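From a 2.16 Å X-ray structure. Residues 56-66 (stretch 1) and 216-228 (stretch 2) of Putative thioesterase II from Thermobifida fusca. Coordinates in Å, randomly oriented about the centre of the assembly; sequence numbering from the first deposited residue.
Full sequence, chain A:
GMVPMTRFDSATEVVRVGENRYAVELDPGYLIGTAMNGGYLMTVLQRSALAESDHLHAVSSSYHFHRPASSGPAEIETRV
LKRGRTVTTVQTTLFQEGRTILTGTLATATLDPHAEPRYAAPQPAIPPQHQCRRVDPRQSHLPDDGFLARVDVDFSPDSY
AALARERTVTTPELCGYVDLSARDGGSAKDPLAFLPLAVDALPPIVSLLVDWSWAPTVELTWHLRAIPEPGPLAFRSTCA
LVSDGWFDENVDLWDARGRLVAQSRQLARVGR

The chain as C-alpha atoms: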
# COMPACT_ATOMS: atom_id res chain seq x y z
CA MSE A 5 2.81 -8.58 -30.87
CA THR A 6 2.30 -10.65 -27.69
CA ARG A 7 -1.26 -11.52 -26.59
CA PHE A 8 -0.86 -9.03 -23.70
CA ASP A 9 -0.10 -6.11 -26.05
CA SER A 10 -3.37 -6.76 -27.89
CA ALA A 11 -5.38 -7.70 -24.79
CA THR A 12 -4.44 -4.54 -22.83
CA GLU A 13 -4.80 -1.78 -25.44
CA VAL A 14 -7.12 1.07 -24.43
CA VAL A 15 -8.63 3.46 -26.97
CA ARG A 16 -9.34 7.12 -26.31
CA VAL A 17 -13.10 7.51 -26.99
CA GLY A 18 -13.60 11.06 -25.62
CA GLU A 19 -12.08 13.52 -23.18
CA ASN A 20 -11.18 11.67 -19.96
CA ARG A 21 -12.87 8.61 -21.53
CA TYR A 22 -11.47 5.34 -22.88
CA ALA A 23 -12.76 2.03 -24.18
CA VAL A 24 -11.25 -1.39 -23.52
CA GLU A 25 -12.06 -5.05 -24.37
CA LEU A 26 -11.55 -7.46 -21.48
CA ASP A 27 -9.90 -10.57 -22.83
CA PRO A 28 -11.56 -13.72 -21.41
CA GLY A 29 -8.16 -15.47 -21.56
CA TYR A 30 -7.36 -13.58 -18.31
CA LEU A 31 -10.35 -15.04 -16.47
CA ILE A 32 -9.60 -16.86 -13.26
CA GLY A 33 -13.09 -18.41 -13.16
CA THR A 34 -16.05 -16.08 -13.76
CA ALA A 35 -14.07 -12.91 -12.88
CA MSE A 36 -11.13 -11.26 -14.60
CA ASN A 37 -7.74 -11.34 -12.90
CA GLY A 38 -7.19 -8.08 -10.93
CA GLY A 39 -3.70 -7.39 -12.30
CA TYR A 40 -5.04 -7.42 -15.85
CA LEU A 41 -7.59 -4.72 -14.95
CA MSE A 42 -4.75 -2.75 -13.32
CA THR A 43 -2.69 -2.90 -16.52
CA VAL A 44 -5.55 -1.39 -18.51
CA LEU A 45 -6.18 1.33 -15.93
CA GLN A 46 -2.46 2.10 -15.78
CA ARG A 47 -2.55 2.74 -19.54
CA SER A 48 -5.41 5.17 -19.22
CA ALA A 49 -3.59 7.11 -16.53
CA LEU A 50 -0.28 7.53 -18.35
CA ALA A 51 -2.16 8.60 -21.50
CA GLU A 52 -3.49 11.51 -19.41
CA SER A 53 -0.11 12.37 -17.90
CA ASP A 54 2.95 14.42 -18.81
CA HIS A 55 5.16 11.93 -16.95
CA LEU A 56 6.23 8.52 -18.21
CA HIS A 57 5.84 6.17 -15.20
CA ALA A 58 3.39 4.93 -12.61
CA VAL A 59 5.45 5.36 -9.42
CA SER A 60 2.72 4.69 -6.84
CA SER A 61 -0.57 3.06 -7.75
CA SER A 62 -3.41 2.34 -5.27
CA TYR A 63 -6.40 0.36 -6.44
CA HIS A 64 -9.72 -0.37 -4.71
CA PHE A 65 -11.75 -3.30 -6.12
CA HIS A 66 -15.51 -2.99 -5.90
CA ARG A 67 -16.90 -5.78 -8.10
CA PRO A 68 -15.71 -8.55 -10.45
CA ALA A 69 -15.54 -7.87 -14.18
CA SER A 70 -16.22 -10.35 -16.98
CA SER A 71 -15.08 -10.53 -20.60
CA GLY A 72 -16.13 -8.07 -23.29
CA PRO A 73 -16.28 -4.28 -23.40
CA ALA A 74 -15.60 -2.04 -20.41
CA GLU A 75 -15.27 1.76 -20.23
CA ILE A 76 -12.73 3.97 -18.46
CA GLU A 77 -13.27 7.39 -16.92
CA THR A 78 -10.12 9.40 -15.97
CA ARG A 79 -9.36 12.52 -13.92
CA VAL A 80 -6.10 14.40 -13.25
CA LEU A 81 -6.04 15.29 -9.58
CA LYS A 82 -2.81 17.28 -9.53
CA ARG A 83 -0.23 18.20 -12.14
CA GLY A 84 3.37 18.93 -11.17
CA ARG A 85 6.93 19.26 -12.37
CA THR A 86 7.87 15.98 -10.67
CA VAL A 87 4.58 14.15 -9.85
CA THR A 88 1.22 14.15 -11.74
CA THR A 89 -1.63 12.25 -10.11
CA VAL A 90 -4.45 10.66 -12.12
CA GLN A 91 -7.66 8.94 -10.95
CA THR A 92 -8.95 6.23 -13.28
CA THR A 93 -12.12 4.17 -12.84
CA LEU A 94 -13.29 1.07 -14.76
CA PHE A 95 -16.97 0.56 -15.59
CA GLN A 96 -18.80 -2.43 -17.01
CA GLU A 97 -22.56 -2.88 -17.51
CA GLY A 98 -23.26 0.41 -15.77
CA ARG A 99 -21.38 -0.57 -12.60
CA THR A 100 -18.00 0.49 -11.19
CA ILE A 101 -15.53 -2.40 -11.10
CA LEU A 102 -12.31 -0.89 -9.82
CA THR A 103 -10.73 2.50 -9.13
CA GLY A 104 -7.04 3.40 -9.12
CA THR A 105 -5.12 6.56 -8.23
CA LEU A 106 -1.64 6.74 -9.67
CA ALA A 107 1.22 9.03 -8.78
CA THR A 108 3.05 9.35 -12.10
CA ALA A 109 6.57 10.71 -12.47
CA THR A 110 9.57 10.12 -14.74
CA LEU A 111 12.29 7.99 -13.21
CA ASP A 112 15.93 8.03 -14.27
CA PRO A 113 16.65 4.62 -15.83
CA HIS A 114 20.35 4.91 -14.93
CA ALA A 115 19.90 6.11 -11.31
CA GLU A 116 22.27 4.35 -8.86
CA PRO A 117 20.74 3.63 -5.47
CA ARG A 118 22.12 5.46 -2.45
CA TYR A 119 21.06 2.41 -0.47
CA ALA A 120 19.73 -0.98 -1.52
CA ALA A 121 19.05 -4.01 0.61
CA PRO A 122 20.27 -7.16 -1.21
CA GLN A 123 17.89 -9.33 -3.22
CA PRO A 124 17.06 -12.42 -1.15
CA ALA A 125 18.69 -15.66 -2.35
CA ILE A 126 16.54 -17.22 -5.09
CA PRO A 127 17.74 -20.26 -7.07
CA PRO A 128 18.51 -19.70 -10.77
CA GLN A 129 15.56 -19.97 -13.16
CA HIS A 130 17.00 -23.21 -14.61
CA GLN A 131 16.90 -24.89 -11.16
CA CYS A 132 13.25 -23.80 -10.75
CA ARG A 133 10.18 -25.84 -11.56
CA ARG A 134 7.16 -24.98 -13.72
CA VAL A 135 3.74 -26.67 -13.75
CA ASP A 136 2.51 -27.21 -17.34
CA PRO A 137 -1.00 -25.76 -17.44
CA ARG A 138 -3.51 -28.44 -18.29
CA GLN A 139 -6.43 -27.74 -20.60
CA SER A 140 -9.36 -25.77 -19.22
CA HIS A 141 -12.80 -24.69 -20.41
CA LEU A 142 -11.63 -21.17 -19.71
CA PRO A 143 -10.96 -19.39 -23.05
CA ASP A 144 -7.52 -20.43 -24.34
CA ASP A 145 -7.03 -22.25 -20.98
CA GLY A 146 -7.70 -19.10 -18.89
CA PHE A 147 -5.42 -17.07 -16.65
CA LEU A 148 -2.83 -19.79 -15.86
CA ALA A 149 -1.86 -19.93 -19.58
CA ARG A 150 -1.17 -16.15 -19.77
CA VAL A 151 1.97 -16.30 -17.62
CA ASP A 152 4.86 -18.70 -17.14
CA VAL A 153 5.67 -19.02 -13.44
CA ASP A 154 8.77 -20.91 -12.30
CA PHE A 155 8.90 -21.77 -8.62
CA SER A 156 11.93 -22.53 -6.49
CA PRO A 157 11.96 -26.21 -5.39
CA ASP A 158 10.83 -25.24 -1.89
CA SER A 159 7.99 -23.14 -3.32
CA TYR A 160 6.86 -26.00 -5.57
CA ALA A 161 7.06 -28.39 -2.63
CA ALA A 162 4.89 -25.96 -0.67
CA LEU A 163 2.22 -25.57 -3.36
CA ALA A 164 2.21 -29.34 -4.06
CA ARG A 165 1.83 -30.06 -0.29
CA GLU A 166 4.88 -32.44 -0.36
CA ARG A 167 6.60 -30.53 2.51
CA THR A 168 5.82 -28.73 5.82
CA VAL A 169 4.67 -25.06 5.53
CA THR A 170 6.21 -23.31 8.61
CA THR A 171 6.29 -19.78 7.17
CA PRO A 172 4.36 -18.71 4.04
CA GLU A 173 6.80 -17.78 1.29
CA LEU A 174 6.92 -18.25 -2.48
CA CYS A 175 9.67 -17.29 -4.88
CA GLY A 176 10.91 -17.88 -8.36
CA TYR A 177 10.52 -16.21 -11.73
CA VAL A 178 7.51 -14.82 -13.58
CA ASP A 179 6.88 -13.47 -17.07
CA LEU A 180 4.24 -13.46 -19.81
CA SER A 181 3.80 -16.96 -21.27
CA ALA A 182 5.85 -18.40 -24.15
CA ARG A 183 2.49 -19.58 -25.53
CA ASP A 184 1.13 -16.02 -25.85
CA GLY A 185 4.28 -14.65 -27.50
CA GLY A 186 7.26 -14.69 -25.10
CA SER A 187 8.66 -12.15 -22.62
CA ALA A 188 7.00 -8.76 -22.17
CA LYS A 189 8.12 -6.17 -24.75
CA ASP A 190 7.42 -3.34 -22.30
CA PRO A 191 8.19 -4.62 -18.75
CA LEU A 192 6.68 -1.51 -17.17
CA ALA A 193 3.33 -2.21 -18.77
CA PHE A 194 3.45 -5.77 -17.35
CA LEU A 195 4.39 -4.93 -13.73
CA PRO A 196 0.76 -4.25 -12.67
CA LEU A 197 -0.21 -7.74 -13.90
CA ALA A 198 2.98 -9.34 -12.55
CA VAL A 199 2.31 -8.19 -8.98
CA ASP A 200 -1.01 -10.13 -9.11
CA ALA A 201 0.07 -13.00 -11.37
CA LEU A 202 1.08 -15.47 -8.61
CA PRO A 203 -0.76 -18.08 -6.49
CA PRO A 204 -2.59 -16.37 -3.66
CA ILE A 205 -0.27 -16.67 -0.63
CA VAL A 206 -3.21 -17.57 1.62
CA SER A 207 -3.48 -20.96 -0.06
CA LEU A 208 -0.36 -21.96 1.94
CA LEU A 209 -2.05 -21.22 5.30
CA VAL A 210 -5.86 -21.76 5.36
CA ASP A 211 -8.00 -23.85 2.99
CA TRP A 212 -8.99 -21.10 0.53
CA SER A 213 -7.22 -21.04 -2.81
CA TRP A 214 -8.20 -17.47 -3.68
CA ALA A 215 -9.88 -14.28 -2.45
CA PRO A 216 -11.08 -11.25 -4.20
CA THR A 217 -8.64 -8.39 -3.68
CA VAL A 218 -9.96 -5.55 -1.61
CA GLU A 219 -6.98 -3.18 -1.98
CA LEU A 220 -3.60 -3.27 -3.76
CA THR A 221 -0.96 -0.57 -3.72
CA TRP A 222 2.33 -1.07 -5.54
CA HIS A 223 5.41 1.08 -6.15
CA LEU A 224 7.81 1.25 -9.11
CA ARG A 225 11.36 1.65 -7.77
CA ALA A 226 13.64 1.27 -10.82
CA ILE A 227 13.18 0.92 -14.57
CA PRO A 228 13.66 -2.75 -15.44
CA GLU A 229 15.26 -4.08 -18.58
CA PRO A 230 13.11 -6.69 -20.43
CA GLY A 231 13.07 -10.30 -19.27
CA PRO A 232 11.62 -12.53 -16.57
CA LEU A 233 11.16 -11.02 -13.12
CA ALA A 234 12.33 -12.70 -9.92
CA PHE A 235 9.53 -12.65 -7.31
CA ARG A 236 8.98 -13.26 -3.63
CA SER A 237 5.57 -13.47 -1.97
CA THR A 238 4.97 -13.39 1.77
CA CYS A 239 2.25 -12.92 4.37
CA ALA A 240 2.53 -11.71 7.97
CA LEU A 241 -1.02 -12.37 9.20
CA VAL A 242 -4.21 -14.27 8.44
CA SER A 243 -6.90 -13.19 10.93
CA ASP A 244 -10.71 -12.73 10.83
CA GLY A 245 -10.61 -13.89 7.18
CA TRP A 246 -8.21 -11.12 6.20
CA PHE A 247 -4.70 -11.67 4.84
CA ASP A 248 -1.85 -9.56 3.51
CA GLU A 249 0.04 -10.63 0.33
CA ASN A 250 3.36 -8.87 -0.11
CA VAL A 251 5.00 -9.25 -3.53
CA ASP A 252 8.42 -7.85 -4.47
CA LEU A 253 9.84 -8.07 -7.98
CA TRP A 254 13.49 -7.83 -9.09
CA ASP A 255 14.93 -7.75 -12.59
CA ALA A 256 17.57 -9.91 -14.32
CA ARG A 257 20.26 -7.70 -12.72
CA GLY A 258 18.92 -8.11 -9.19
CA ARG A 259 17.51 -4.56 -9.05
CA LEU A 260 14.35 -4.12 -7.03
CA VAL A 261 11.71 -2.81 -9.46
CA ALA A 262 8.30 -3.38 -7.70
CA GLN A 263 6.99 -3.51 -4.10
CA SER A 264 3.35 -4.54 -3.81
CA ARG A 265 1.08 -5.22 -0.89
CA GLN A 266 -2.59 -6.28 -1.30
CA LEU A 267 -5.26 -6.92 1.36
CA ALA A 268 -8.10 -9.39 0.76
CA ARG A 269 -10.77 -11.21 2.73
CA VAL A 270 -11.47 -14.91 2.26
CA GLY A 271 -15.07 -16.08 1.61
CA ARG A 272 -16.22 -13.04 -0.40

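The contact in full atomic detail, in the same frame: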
# COMPACT_ATOMS: atom_id res chain seq x y z
N LEU A 56 6.16 9.81 -17.53
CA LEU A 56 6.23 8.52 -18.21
C LEU A 56 5.83 7.30 -17.39
O LEU A 56 5.40 6.30 -17.97
CB LEU A 56 7.64 8.30 -18.77
CG LEU A 56 8.10 9.30 -19.84
CD1 LEU A 56 9.46 8.87 -20.43
CD2 LEU A 56 7.06 9.45 -20.96
N HIS A 57 5.95 7.37 -16.06
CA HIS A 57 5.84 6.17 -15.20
C HIS A 57 4.87 6.26 -14.06
O HIS A 57 4.69 7.31 -13.47
CB HIS A 57 7.20 5.84 -14.58
CG HIS A 57 8.30 5.82 -15.57
ND1 HIS A 57 9.41 6.63 -15.47
CD2 HIS A 57 8.43 5.14 -16.73
CE1 HIS A 57 10.20 6.41 -16.51
NE2 HIS A 57 9.63 5.52 -17.29
N ALA A 58 4.31 5.10 -13.74
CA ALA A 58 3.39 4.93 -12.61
C ALA A 58 4.23 4.55 -11.39
O ALA A 58 4.61 3.39 -11.22
CB ALA A 58 2.39 3.84 -12.93
N VAL A 59 4.53 5.55 -10.55
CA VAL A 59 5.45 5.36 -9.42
C VAL A 59 4.77 4.83 -8.16
O VAL A 59 5.37 4.02 -7.45
CB VAL A 59 6.29 6.62 -9.17
CG1 VAL A 59 7.05 6.51 -7.87
CG2 VAL A 59 7.28 6.81 -10.35
N SER A 60 3.55 5.30 -7.88
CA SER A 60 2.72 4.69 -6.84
C SER A 60 1.31 4.57 -7.36
O SER A 60 0.73 5.55 -7.79
CB SER A 60 2.71 5.49 -5.53
OG SER A 60 4.02 5.80 -5.12
N SER A 61 0.77 3.36 -7.27
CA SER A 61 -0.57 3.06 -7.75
C SER A 61 -1.36 2.33 -6.66
O SER A 61 -0.95 1.27 -6.21
CB SER A 61 -0.47 2.20 -9.01
OG SER A 61 0.42 2.78 -9.96
N SER A 62 -2.48 2.92 -6.25
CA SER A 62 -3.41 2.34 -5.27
C SER A 62 -4.74 2.06 -5.93
O SER A 62 -5.38 2.96 -6.51
CB SER A 62 -3.64 3.28 -4.10
OG SER A 62 -3.74 4.61 -4.55
N TYR A 63 -5.18 0.81 -5.81
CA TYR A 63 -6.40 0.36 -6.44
C TYR A 63 -7.37 -0.23 -5.41
O TYR A 63 -6.98 -1.04 -4.56
CB TYR A 63 -6.07 -0.72 -7.47
CG TYR A 63 -5.18 -0.31 -8.63
CD1 TYR A 63 -5.73 0.23 -9.78
CD2 TYR A 63 -3.80 -0.54 -8.60
CE1 TYR A 63 -4.96 0.59 -10.85
CE2 TYR A 63 -3.00 -0.19 -9.69
CZ TYR A 63 -3.60 0.39 -10.81
OH TYR A 63 -2.86 0.75 -11.91
N HIS A 64 -8.63 0.17 -5.53
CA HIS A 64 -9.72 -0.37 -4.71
C HIS A 64 -10.68 -1.12 -5.61
O HIS A 64 -11.17 -0.55 -6.58
CB HIS A 64 -10.40 0.74 -3.94
CG HIS A 64 -9.59 1.22 -2.78
ND1 HIS A 64 -9.87 0.86 -1.48
CD2 HIS A 64 -8.46 1.97 -2.73
CE1 HIS A 64 -8.98 1.42 -0.68
NE2 HIS A 64 -8.11 2.09 -1.41
N PHE A 65 -10.94 -2.40 -5.29
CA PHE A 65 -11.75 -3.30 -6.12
C PHE A 65 -13.14 -3.38 -5.56
O PHE A 65 -13.31 -3.75 -4.41
CB PHE A 65 -11.14 -4.72 -6.14
CG PHE A 65 -9.82 -4.78 -6.83
CD1 PHE A 65 -8.67 -4.42 -6.16
CD2 PHE A 65 -9.73 -5.18 -8.16
CE1 PHE A 65 -7.43 -4.44 -6.83
CE2 PHE A 65 -8.50 -5.21 -8.82
CZ PHE A 65 -7.35 -4.84 -8.15
N HIS A 66 -14.13 -3.05 -6.37
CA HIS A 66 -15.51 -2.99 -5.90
C HIS A 66 -16.30 -4.23 -6.27
O HIS A 66 -17.02 -4.78 -5.41
CB HIS A 66 -16.21 -1.75 -6.46
CG HIS A 66 -15.48 -0.48 -6.18
ND1 HIS A 66 -15.06 -0.13 -4.91
CD2 HIS A 66 -15.09 0.53 -6.99
CE1 HIS A 66 -14.46 1.04 -4.96
NE2 HIS A 66 -14.45 1.46 -6.21
N PRO A 216 -11.15 -12.47 -3.43
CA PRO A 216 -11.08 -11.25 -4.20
C PRO A 216 -10.26 -10.20 -3.46
O PRO A 216 -10.35 -10.08 -2.22
CB PRO A 216 -12.54 -10.80 -4.34
CG PRO A 216 -13.38 -11.81 -3.63
CD PRO A 216 -12.49 -12.76 -2.90
N THR A 217 -9.44 -9.48 -4.23
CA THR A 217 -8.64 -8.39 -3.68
C THR A 217 -9.55 -7.28 -3.25
O THR A 217 -10.51 -6.95 -3.92
CB THR A 217 -7.66 -7.81 -4.72
OG1 THR A 217 -6.88 -8.88 -5.24
CG2 THR A 217 -6.73 -6.79 -4.08
N VAL A 218 -9.24 -6.70 -2.09
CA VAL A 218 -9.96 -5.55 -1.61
C VAL A 218 -9.16 -4.30 -1.97
O VAL A 218 -9.74 -3.34 -2.49
CB VAL A 218 -10.23 -5.63 -0.11
CG1 VAL A 218 -10.76 -4.30 0.38
CG2 VAL A 218 -11.20 -6.77 0.17
N GLU A 219 -7.85 -4.32 -1.71
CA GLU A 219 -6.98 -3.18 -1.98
C GLU A 219 -5.60 -3.67 -2.39
O GLU A 219 -5.10 -4.61 -1.84
CB GLU A 219 -6.89 -2.28 -0.73
CG GLU A 219 -6.33 -0.83 -0.98
CD GLU A 219 -4.84 -0.74 -1.20
OE1 GLU A 219 -4.07 -1.52 -0.60
OE2 GLU A 219 -4.41 0.15 -1.97
N LEU A 220 -5.00 -3.03 -3.39
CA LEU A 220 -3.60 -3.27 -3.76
C LEU A 220 -2.97 -1.94 -4.07
O LEU A 220 -3.52 -1.14 -4.84
CB LEU A 220 -3.48 -4.23 -4.96
CG LEU A 220 -2.08 -4.58 -5.50
CD1 LEU A 220 -2.11 -5.83 -6.37
CD2 LEU A 220 -1.47 -3.42 -6.29
N THR A 221 -1.83 -1.68 -3.42
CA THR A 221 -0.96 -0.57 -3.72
C THR A 221 0.42 -1.13 -4.05
O THR A 221 0.93 -1.99 -3.35
CB THR A 221 -0.78 0.38 -2.55
OG1 THR A 221 -2.03 1.01 -2.23
CG2 THR A 221 0.25 1.46 -2.91
N TRP A 222 1.00 -0.64 -5.14
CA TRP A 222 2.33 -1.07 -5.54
C TRP A 222 3.19 0.11 -6.05
O TRP A 222 2.70 1.09 -6.58
CB TRP A 222 2.25 -2.22 -6.56
CG TRP A 222 2.03 -1.79 -7.96
CD1 TRP A 222 0.84 -1.60 -8.57
CD2 TRP A 222 3.03 -1.50 -8.93
NE1 TRP A 222 1.02 -1.20 -9.86
CE2 TRP A 222 2.37 -1.12 -10.11
CE3 TRP A 222 4.43 -1.50 -8.92
CZ2 TRP A 222 3.04 -0.75 -11.28
CZ3 TRP A 222 5.10 -1.14 -10.07
CH2 TRP A 222 4.41 -0.78 -11.24
N HIS A 223 4.49 -0.00 -5.83
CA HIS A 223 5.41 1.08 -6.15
C HIS A 223 6.50 0.63 -7.13
O HIS A 223 7.09 -0.44 -6.97
CB HIS A 223 6.08 1.56 -4.86
CG HIS A 223 5.12 1.96 -3.79
ND1 HIS A 223 4.27 3.03 -3.92
CD2 HIS A 223 4.89 1.46 -2.56
CE1 HIS A 223 3.55 3.17 -2.83
NE2 HIS A 223 3.90 2.22 -1.98
N LEU A 224 6.76 1.47 -8.12
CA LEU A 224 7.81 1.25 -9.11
C LEU A 224 9.05 1.92 -8.58
O LEU A 224 9.02 3.13 -8.36
CB LEU A 224 7.45 1.89 -10.45
CG LEU A 224 8.47 1.71 -11.58
CD1 LEU A 224 8.63 0.23 -11.92
CD2 LEU A 224 8.04 2.52 -12.80
N ARG A 225 10.14 1.17 -8.42
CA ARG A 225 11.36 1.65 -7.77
C ARG A 225 12.57 1.87 -8.68
O ARG A 225 13.49 2.63 -8.33
CB ARG A 225 11.75 0.65 -6.68
CG ARG A 225 10.66 0.41 -5.60
CD ARG A 225 10.08 1.70 -5.06
NE ARG A 225 11.12 2.68 -4.69
CZ ARG A 225 11.83 2.65 -3.56
NH1 ARG A 225 11.65 1.70 -2.65
NH2 ARG A 225 12.74 3.60 -3.34
N ALA A 226 12.59 1.17 -9.81
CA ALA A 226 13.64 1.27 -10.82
C ALA A 226 13.01 0.84 -12.14
O ALA A 226 11.97 0.17 -12.16
CB ALA A 226 14.79 0.34 -10.48
N ILE A 227 13.63 1.26 -13.24
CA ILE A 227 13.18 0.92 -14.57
C ILE A 227 13.85 -0.39 -14.95
O ILE A 227 15.07 -0.44 -15.08
CB ILE A 227 13.58 2.01 -15.59
CG1 ILE A 227 12.96 3.37 -15.22
CG2 ILE A 227 13.20 1.59 -17.01
CD1 ILE A 227 11.43 3.45 -15.30
N PRO A 228 13.06 -1.47 -15.14
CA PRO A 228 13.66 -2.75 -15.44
C PRO A 228 13.97 -2.90 -16.92
O PRO A 228 13.29 -2.32 -17.78
CB PRO A 228 12.57 -3.75 -15.06
CG PRO A 228 11.33 -3.05 -15.37
CD PRO A 228 11.59 -1.57 -15.11
O HOH W 1 2.76 2.18 -9.35
O HOH W 2 -0.27 0.65 -11.99
O HOH W 3 -11.91 -0.94 -1.41
O HOH W 4 -13.28 -6.32 -3.67

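Two strands more than 150 residues apart in sequence, 57-65 and the one that includes 219-224, lie side by side and run antiparallel, their axes at 160° and 4.6 Å apart at closest approach; 797 Å² of surface is buried between the stretches. Ser61 pairs with Trp222 and Tyr63 with Leu220 as hydrogen-bonded pairs, each closing a two-bond ring: Ser61 N to Trp222 O (3.1 Å) and Trp222 N to Ser61 O (2.9 Å), then Tyr63 N to Leu220 O (2.7 Å) and Leu220 N to Tyr63 O (3.0 Å). The ladder is extended at one end by Leu224 N to Val59 O (3.0 Å) and at the other by Phe65 N to Val218 O (3.2 Å), the latter nearly straight although the chain turns a corner at Val218.

Between these rungs, at the non-hydrogen-bonded pairs, the strands come closer, to 4.1 Å between Ser62 CA and Thr221 CA. There the alpha carbons approach carbonyls already engaged by amides: Thr221 CA lies 3.1 Å from Ser61 O, and His223 CA 3.2 Å from Val59 O.

One face of the sheet carries Ser60, Ser62, His64, Glu219, Thr221 and His223, a strongly polar row. Ser60 OG donates to His223 ND1 at 3.0 Å, so this imidazole nitrogen is the acceptor. Thr221 OG1 donates to Glu219 OE2 in a short bond of 2.5 Å within its own strand, while Ser62 presents carbon to Thr221, CB to OG1 at 3.4 Å, its hydroxyl being bonded elsewhere in the structure. The His64 ring takes the aliphatic part of Glu219 over one face, with CG 3.6 Å from the ring centroid in a CH-pi contact; His64 ND1 reaches water 3 at 2.7 Å, and that water makes only a weak bond to Val218 O (3.4 Å).

The opposite face carries Ser61, Tyr63, Leu220 and Trp222. The aromatic rings meet at their edges, Tyr63 CE2 lying 4.2 Å from Trp222 CD1, and Leu220 CD2 adds an apolar contact to Tyr63 CD2 at 4.4 Å. Water 2 joins the polar groups here: it accepts from Trp222 NE1 (3.1 Å) and bonds to Tyr63 OH (2.6 Å) and Ser61 OG (3.0 Å). Water 1 also bonds to Ser61 OG (2.5 Å) and donates to Ala58 O (2.9 Å) and Trp222 O (3.0 Å). Trp222 O thus receives both a backbone amide and a water, and Ala58 O, which has no amide partner across the strands, is satisfied by water.

Side chains close both ends of the contact. Ile227 CD1 sits over the His57 ring, 3.5 Å from its centroid, and Leu224 CD2 approaches His57 CB at 3.9 Å. At the far end Thr217 CB lies over the Phe65 ring, 4.2 Å from its centroid, as Leu220 CB meets the ring edge at Phe65 CE1 (4.4 Å). Water 4 bridges the backbones there, donating to Phe65 O (2.7 Å) and Thr217 O (2.9 Å).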